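Local coordinates for protein putative hydrolase (Chloroflexus aurantiacus J-10-fl, PDB 3CMN) that is a putative hydrolase of the zincin-like metallopeptidase family, probably cleaving peptide bonds with the help of a metal that is absent from this apoenzyme, at residues R44-Y48 with F158-I163. Residues are numbered along the deposited sequence; the frame is centred on the assembly and turned at random.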
loop_
_atom_site.group_PDB
_atom_site.type_symbol
_atom_site.label_atom_id
_atom_site.label_comp_id
_atom_site.label_asym_id
_atom_site.label_seq_id
_atom_site.Cartn_x
_atom_site.Cartn_y
_atom_site.Cartn_z
ATOM N N ARG A 44 -20.018 11.584 3.589
ATOM C CA ARG A 44 -18.947 10.698 3.138
ATOM C C ARG A 44 -18.316 10.033 4.381
ATOM O O ARG A 44 -17.975 8.853 4.354
ATOM C CB ARG A 44 -17.891 11.467 2.330
ATOM C CG ARG A 44 -18.316 11.836 0.900
ATOM C CD ARG A 44 -18.703 10.618 0.048
ATOM N NE ARG A 44 -19.103 11.026 -1.306
ATOM C CZ ARG A 44 -19.690 10.241 -2.208
ATOM N NH1 ARG A 44 -19.976 8.975 -1.937
ATOM N NH2 ARG A 44 -19.977 10.730 -3.398
ATOM N N ARG A 45 -18.189 10.787 5.470
ATOM C CA ARG A 45 -17.646 10.245 6.712
ATOM C C ARG A 45 -18.575 9.126 7.181
ATOM O O ARG A 45 -18.115 8.103 7.679
ATOM C CB ARG A 45 -17.579 11.315 7.809
ATOM C CG ARG A 45 -16.848 12.587 7.442
ATOM C CD ARG A 45 -16.641 13.505 8.655
ATOM N NE ARG A 45 -15.398 13.178 9.350
ATOM C CZ ARG A 45 -15.224 12.103 10.109
ATOM N NH1 ARG A 45 -16.218 11.252 10.294
ATOM N NH2 ARG A 45 -14.042 11.854 10.646
ATOM N N GLU A 46 -19.885 9.341 7.040
ATOM C CA GLU A 46 -20.890 8.344 7.426
ATOM C C GLU A 46 -20.664 7.070 6.640
ATOM O O GLU A 46 -20.573 5.980 7.195
ATOM C CB GLU A 46 -22.309 8.828 7.103
ATOM C CG GLU A 46 -22.859 9.972 7.949
ATOM C CD GLU A 46 -23.399 9.511 9.287
ATOM O OE1 GLU A 46 -24.119 10.297 9.938
ATOM O OE2 GLU A 46 -23.106 8.367 9.696
ATOM N N GLN A 47 -20.586 7.226 5.328
ATOM C CA GLN A 47 -20.407 6.109 4.417
ATOM C C GLN A 47 -19.186 5.281 4.781
ATOM O O GLN A 47 -19.301 4.082 5.036
ATOM C CB GLN A 47 -20.304 6.637 2.988
ATOM C CG GLN A 47 -20.317 5.592 1.893
ATOM C CD GLN A 47 -20.151 6.219 0.528
ATOM O OE1 GLN A 47 -19.745 7.383 0.418
ATOM N NE2 GLN A 47 -20.450 5.459 -0.521
ATOM N N TYR A 48 -18.017 5.924 4.813
ATOM C CA TYR A 48 -16.770 5.230 5.154
ATOM C C TYR A 48 -16.814 4.635 6.559
ATOM O O TYR A 48 -16.358 3.509 6.779
ATOM C CB TYR A 48 -15.559 6.176 5.049
ATOM C CG TYR A 48 -15.172 6.530 3.638
ATOM C CD1 TYR A 48 -15.164 7.852 3.210
ATOM C CD2 TYR A 48 -14.830 5.545 2.728
ATOM C CE1 TYR A 48 -14.830 8.178 1.902
ATOM C CE2 TYR A 48 -14.494 5.858 1.422
ATOM C CZ TYR A 48 -14.501 7.175 1.014
ATOM O OH TYR A 48 -14.207 7.467 -0.297
ATOM N N PHE A 158 -9.216 8.464 3.553
ATOM C CA PHE A 158 -9.566 8.271 2.160
ATOM C C PHE A 158 -9.479 9.632 1.499
ATOM O O PHE A 158 -10.008 10.603 2.024
ATOM C CB PHE A 158 -10.998 7.718 2.050
ATOM C CG PHE A 158 -11.223 6.453 2.849
ATOM C CD1 PHE A 158 -11.471 6.505 4.213
ATOM C CD2 PHE A 158 -11.140 5.202 2.236
ATOM C CE1 PHE A 158 -11.631 5.328 4.963
ATOM C CE2 PHE A 158 -11.295 4.020 2.971
ATOM C CZ PHE A 158 -11.541 4.085 4.339
ATOM N N VAL A 159 -8.767 9.713 0.394
ATOM C CA VAL A 159 -8.737 10.970 -0.345
ATOM C C VAL A 159 -9.890 11.042 -1.339
ATOM O O VAL A 159 -9.708 10.807 -2.518
ATOM C CB VAL A 159 -7.395 11.162 -1.073
ATOM C CG1 VAL A 159 -7.243 12.603 -1.537
ATOM C CG2 VAL A 159 -6.237 10.759 -0.173
ATOM N N GLU A 160 -11.097 11.257 -0.826
ATOM C CA GLU A 160 -12.361 11.179 -1.547
ATOM C C GLU A 160 -12.267 11.878 -2.898
ATOM O O GLU A 160 -12.890 11.369 -3.859
ATOM C CB GLU A 160 -13.493 11.780 -0.712
ATOM C CG GLU A 160 -14.777 10.964 -0.728
ATOM C CD GLU A 160 -15.598 11.195 -1.982
ATOM O OE1 GLU A 160 -15.636 12.347 -2.462
ATOM O OE2 GLU A 160 -16.202 10.224 -2.482
ATOM N N PRO A 161 -11.637 13.031 -3.034
ATOM C CA PRO A 161 -11.604 13.705 -4.336
ATOM C C PRO A 161 -11.057 12.832 -5.452
ATOM O O PRO A 161 -11.645 12.766 -6.530
ATOM C CB PRO A 161 -10.738 14.936 -4.071
ATOM C CG PRO A 161 -11.045 15.260 -2.624
ATOM C CD PRO A 161 -11.038 13.878 -1.982
ATOM N N ASN A 162 -9.937 12.159 -5.195
ATOM C CA ASN A 162 -9.334 11.294 -6.207
ATOM C C ASN A 162 -10.160 10.021 -6.375
ATOM O O ASN A 162 -10.251 9.471 -7.471
ATOM C CB ASN A 162 -7.886 10.944 -5.838
ATOM C CG ASN A 162 -7.017 12.176 -5.661
ATOM O OD1 ASN A 162 -7.446 13.294 -5.957
ATOM N ND2 ASN A 162 -5.792 11.980 -5.171
ATOM N N ILE A 163 -10.757 9.563 -5.285
ATOM C CA ILE A 163 -11.608 8.379 -5.313
ATOM C C ILE A 163 -12.824 8.668 -6.213
ATOM O O ILE A 163 -13.205 7.846 -7.042
ATOM C CB ILE A 163 -12.100 8.006 -3.880
ATOM C CG1 ILE A 163 -10.903 7.637 -2.999
ATOM C CG2 ILE A 163 -13.085 6.846 -3.942
ATOM C CD1 ILE A 163 -11.249 7.249 -1.575
#
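With CG anti to the carbonyl carbon in both Y48 (chi1 -72°) and F158 (chi1 -55°), the two rings run antiparallel to one another, face over face, in an offset stack, joining helix 41-63 to the end of strand 155-158, just before helix 160-169, in this member of the zincin-like metallopeptidase family. The planes are nearly parallel, 8° apart, with ring centroids separated by 4.0 Å. The CB of F158 lies over the same face of the Y48 ring as a CH-pi contact, 3.9 Å from its centroid, while CG of E160 sits at the ring edge. Y48 OH is buried with no polar partner in the model, and I163 CD1 lies 3.2 Å from it. Shrinking this tyrosine to an alanine is likely to strip F158 of its stacking partner and open a gap beside the I163 methyl. F158 also touches E185 of an HExxH pattern on helix 174-193, so the stack backs onto what is probably the metal-site helix. One turn before Y48, R44 and E160 form a salt bridge, R44 NE lying 3.2 Å from E160 OE2, which stands above the guanidinium plane with no N-H pointing at it; that carboxylate also pairs with R178. In the guanidinium plane, R44 NH1 instead donates to a lone pair of Q47 OE1 at 2.9 Å.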